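Beta/gama crystallin family protein (Methanosarcina acetivorans, PDB 3HZ2) binds calcium ions through paired Greek key motifs of the betagamma-crystallin fold. Local coordinates at residues Trp45-Tyr50 against Ser79-Ile84. Sequence-based numbering, arbitrary orientation.
Sequences WRFYEY and SSFRQI. With CA (calcium ion), chain F.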
ATOM      1  N   TRP A  45       6.049   3.832  -4.758  1.00  9.01           N
ATOM      2  CA  TRP A  45       4.974   2.904  -5.064  1.00  9.25           C
ATOM      3  C   TRP A  45       3.647   3.590  -5.336  1.00  9.51           C
ATOM      4  O   TRP A  45       3.298   4.584  -4.696  1.00 10.86           O
ATOM      5  CB  TRP A  45       4.796   1.912  -3.915  1.00  9.81           C
ATOM      6  CG  TRP A  45       5.972   1.005  -3.707  1.00  9.65           C
ATOM      7  CD1 TRP A  45       7.170   1.327  -3.136  1.00  9.27           C
ATOM      8  CD2 TRP A  45       6.056  -0.374  -4.069  1.00  9.20           C
ATOM      9  NE1 TRP A  45       7.997   0.226  -3.118  1.00  8.23           N
ATOM     10  CE2 TRP A  45       7.337  -0.831  -3.684  1.00  9.16           C
ATOM     11  CE3 TRP A  45       5.171  -1.274  -4.683  1.00  8.61           C
ATOM     12  CZ2 TRP A  45       7.755  -2.151  -3.892  1.00  9.61           C
ATOM     13  CZ3 TRP A  45       5.587  -2.584  -4.891  1.00 10.23           C
ATOM     14  CH2 TRP A  45       6.871  -3.010  -4.494  1.00  8.90           C
ATOM     15  N   ARG A  46       2.908   3.038  -6.290  1.00  9.29           N
ATOM     16  CA  ARG A  46       1.605   3.561  -6.667  1.00  9.67           C
ATOM     17  C   ARG A  46       0.510   2.633  -6.167  1.00  9.08           C
ATOM     18  O   ARG A  46       0.548   1.425  -6.417  1.00 10.38           O
ATOM     19  CB  ARG A  46       1.518   3.691  -8.187  1.00  9.58           C
ATOM     20  CG  ARG A  46       0.140   4.067  -8.693  1.00 10.90           C
ATOM     21  CD  ARG A  46       0.201   4.447 -10.161  1.00 11.42           C
ATOM     22  NE  ARG A  46       1.014   5.640 -10.369  1.00 13.74           N
ATOM     23  CZ  ARG A  46       1.194   6.216 -11.551  1.00 16.24           C
ATOM     24  NH1 ARG A  46       0.617   5.701 -12.626  1.00 16.73           N
ATOM     25  NH2 ARG A  46       1.939   7.310 -11.656  1.00 14.64           N
ATOM     26  N   PHE A  47      -0.465   3.199  -5.461  1.00  9.12           N
ATOM     27  CA  PHE A  47      -1.570   2.422  -4.920  1.00  8.21           C
ATOM     28  C   PHE A  47      -2.863   2.755  -5.654  1.00  8.85           C
ATOM     29  O   PHE A  47      -3.217   3.921  -5.800  1.00 10.81           O
ATOM     30  CB  PHE A  47      -1.710   2.693  -3.418  1.00  9.22           C
ATOM     31  CG  PHE A  47      -0.466   2.370  -2.639  1.00  9.21           C
ATOM     32  CD1 PHE A  47       0.600   3.265  -2.602  1.00  8.84           C
ATOM     33  CD2 PHE A  47      -0.331   1.138  -2.004  1.00  8.89           C
ATOM     34  CE1 PHE A  47       1.789   2.937  -1.945  1.00  9.31           C
ATOM     35  CE2 PHE A  47       0.852   0.800  -1.347  1.00  9.83           C
ATOM     36  CZ  PHE A  47       1.914   1.701  -1.319  1.00  9.60           C
ATOM     37  N   TYR A  48      -3.550   1.716  -6.118  1.00  9.45           N
ATOM     38  CA  TYR A  48      -4.795   1.858  -6.870  1.00  8.56           C
ATOM     39  C   TYR A  48      -6.009   1.454  -6.055  1.00  9.79           C
ATOM     40  O   TYR A  48      -5.928   0.580  -5.192  1.00  9.93           O
ATOM     41  CB  TYR A  48      -4.740   0.990  -8.126  1.00  8.45           C
ATOM     42  CG  TYR A  48      -3.859   1.530  -9.226  1.00  9.50           C
ATOM     43  CD1 TYR A  48      -4.371   2.400 -10.188  1.00  8.59           C
ATOM     44  CD2 TYR A  48      -2.521   1.148  -9.328  1.00  9.12           C
ATOM     45  CE1 TYR A  48      -3.570   2.871 -11.234  1.00  8.19           C
ATOM     46  CE2 TYR A  48      -1.716   1.613 -10.366  1.00 10.73           C
ATOM     47  CZ  TYR A  48      -2.249   2.470 -11.314  1.00  8.59           C
ATOM     48  OH  TYR A  48      -1.457   2.912 -12.353  1.00 13.14           O
ATOM     49  N   GLU A  49      -7.147   2.074  -6.342  1.00  9.06           N
ATOM     50  CA  GLU A  49      -8.343   1.738  -5.593  1.00 10.67           C
ATOM     51  C   GLU A  49      -9.022   0.467  -6.099  1.00  9.71           C
ATOM     52  O   GLU A  49      -9.877  -0.071  -5.432  1.00 10.25           O
ATOM     53  CB  GLU A  49      -9.329   2.911  -5.599  1.00 12.58           C
ATOM     54  CG  GLU A  49     -10.049   3.143  -6.902  1.00 15.54           C
ATOM     55  CD  GLU A  49     -10.980   4.338  -6.829  1.00 14.88           C
ATOM     56  OE1 GLU A  49     -11.773   4.418  -5.867  1.00 19.66           O
ATOM     57  OE2 GLU A  49     -10.920   5.193  -7.731  1.00 17.76           O
ATOM     58  N   TYR A  50      -8.650  -0.028  -7.271  1.00 10.05           N
ATOM     59  CA  TYR A  50      -9.283  -1.245  -7.780  1.00 10.61           C
ATOM     60  C   TYR A  50      -8.225  -2.290  -8.097  1.00 11.68           C
ATOM     61  O   TYR A  50      -7.068  -1.945  -8.329  1.00 11.53           O
ATOM     62  CB  TYR A  50     -10.098  -0.926  -9.037  1.00 13.94           C
ATOM     63  CG  TYR A  50     -11.248   0.032  -8.798  1.00 15.97           C
ATOM     64  CD1 TYR A  50     -11.693   0.882  -9.811  1.00 17.91           C
ATOM     65  CD2 TYR A  50     -11.889   0.092  -7.560  1.00 17.33           C
ATOM     66  CE1 TYR A  50     -12.744   1.769  -9.597  1.00 18.25           C
ATOM     67  CE2 TYR A  50     -12.945   0.975  -7.336  1.00 18.70           C
ATOM     68  CZ  TYR A  50     -13.364   1.811  -8.359  1.00 19.23           C
ATOM     69  OH  TYR A  50     -14.397   2.692  -8.139  1.00 23.30           O
ATOM     70  N   SER A  79      -6.596  -1.686  -3.478  1.00  9.62           N
ATOM     71  CA  SER A  79      -6.862  -3.012  -4.030  1.00  8.28           C
ATOM     72  C   SER A  79      -5.732  -3.563  -4.886  1.00  8.03           C
ATOM     73  O   SER A  79      -5.778  -4.712  -5.316  1.00 10.01           O
ATOM     74  CB  SER A  79      -8.159  -3.001  -4.835  1.00  9.94           C
ATOM     75  OG  SER A  79      -9.264  -2.905  -3.961  1.00 10.63           O
ATOM     76  N   SER A  80      -4.724  -2.738  -5.140  1.00  8.22           N
ATOM     77  CA  SER A  80      -3.565  -3.163  -5.912  1.00  7.20           C
ATOM     78  C   SER A  80      -2.502  -2.086  -5.834  1.00  7.48           C
ATOM     79  O   SER A  80      -2.801  -0.924  -5.574  1.00  7.81           O
ATOM     80  CB  SER A  80      -3.935  -3.434  -7.383  1.00  5.12           C
ATOM     81  OG  SER A  80      -4.396  -2.265  -8.041  1.00  7.75           O
ATOM     82  N   PHE A  81      -1.250  -2.479  -6.016  1.00  7.24           N
ATOM     83  CA  PHE A  81      -0.164  -1.512  -5.988  1.00  8.62           C
ATOM     84  C   PHE A  81       1.060  -2.060  -6.694  1.00  9.30           C
ATOM     85  O   PHE A  81       1.278  -3.272  -6.739  1.00 10.11           O
ATOM     86  CB  PHE A  81       0.163  -1.076  -4.542  1.00  8.75           C
ATOM     87  CG  PHE A  81       0.525  -2.202  -3.603  1.00 10.33           C
ATOM     88  CD1 PHE A  81       1.820  -2.714  -3.564  1.00  9.28           C
ATOM     89  CD2 PHE A  81      -0.425  -2.722  -2.729  1.00  8.93           C
ATOM     90  CE1 PHE A  81       2.162  -3.725  -2.667  1.00 10.51           C
ATOM     91  CE2 PHE A  81      -0.095  -3.733  -1.829  1.00 11.15           C
ATOM     92  CZ  PHE A  81       1.200  -4.235  -1.797  1.00 10.81           C
ATOM     93  N   ARG A  82       1.841  -1.157  -7.276  1.00 10.14           N
ATOM     94  CA  ARG A  82       3.039  -1.549  -7.994  1.00 12.23           C
ATOM     95  C   ARG A  82       4.091  -0.461  -7.943  1.00 13.22           C
ATOM     96  O   ARG A  82       3.805   0.697  -7.628  1.00 12.59           O
ATOM     97  CB  ARG A  82       2.705  -1.869  -9.452  1.00 12.66           C
ATOM     98  CG  ARG A  82       2.097  -0.710 -10.224  1.00 15.18           C
ATOM     99  CD  ARG A  82       1.799  -1.125 -11.657  1.00 19.65           C
ATOM    100  NE  ARG A  82       0.934  -0.169 -12.344  1.00 22.28           N
ATOM    101  CZ  ARG A  82       0.408  -0.372 -13.550  1.00 23.39           C
ATOM    102  NH1 ARG A  82       0.663  -1.500 -14.205  1.00 23.58           N
ATOM    103  NH2 ARG A  82      -0.380   0.545 -14.099  1.00 20.51           N
ATOM    104  N   GLN A  83       5.315  -0.852  -8.267  1.00 15.16           N
ATOM    105  CA  GLN A  83       6.446   0.057  -8.267  1.00 16.76           C
ATOM    106  C   GLN A  83       6.405   0.955  -9.500  1.00 17.29           C
ATOM    107  O   GLN A  83       5.956   0.537 -10.569  1.00 16.69           O
ATOM    108  CB  GLN A  83       7.739  -0.757  -8.269  1.00 17.41           C
ATOM    109  CG  GLN A  83       8.973   0.020  -7.872  1.00 20.73           C
ATOM    110  CD  GLN A  83      10.241  -0.765  -8.138  1.00 21.71           C
ATOM    111  OE1 GLN A  83      10.285  -1.983  -7.937  1.00 19.90           O
ATOM    112  NE2 GLN A  83      11.284  -0.071  -8.582  1.00 21.88           N
ATOM    113  N   ILE A  84       6.869   2.192  -9.350  1.00 18.27           N
ATOM    114  CA  ILE A  84       6.906   3.128 -10.470  1.00 19.74           C
ATOM    115  C   ILE A  84       8.198   3.937 -10.460  1.00 21.40           C
ATOM    116  O   ILE A  84       8.954   3.828  -9.470  1.00 21.53           O
ATOM    117  CB  ILE A  84       5.713   4.106 -10.441  1.00 19.29           C
ATOM    118  CG1 ILE A  84       5.683   4.863  -9.112  1.00 19.42           C
ATOM    119  CG2 ILE A  84       4.414   3.344 -10.674  1.00 20.94           C
ATOM    120  CD1 ILE A  84       4.601   5.923  -9.042  1.00 20.65           C
ATOM    121  OXT ILE A  84       8.433   4.673 -11.443  1.00 22.49           O
TER
HETATM  122 CA    CA F 102     -10.843  -0.929  -3.365  1.00 14.17          CA
HETATM  123  O   HOH W   1     -12.968   0.511  -2.342  1.00 41.42           O
HETATM  124  O   HOH W   2     -12.637  -2.526  -4.766  1.00 21.95           O
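Strands 45-48 and 80-83 pair antiparallel in the second Greek key motif of this betagamma-crystallin domain, with a calcium site at one end. Arg46 N donates to Arg82 O, and Arg82 N returns a bond to Arg46 O. Tyr48 N donates to Ser80 O at 2.8 Å, and Ser79 N to Tyr48 O at 2.9 Å. Ser79 and Ser80 thus both face Tyr48, a classic beta bulge.

Trp45, Phe47 and Phe81 share one face of the sheet and pack on Val5 of strand 4-8. The Phe47 and Phe81 side chains lie side by side and point the same way, their ring planes turned 41° apart; Phe47 CD2 comes 3.4 Å from Phe81 CB. Trp45 CZ3 meets the edge of the Phe81 ring. Gln83 CB sits over the six-membered ring of Trp45, a CH-pi contact.

Tyr48, Arg46 and Arg82 lie on the other face. Arg82 NH2 donates to Tyr48 OH at 3.1 Å, and the hydroxyl lies close to the guanidinium plane of Arg82. Arg46 NH1 adds a weak bond to the same oxygen, while Arg46 NE forms a salt bridge with Asp59. A phenylalanine in place of Tyr48 would probably leave both arginines without this shared acceptor. Ser80 OG, set between the backbone N and the carbonyl carbon (chi1 63°), is turned to donate to Tyr50 O at 2.7 Å, and it accepts from Tyr53 N.

Beyond the bulge, calcium is bound by Glu49 O at 2.4 Å and by Ser79 OG at 2.6 Å; Ser79 OG also hydrogen-bonds Asn32 OD1. Two waters also bind the ion. Asp33 OD1 from the first Greek key, with Glu49 O, Ser77 O and Ser79 OG from the second, makes the shared site typical of the betagamma-crystallin calcium-binding motif.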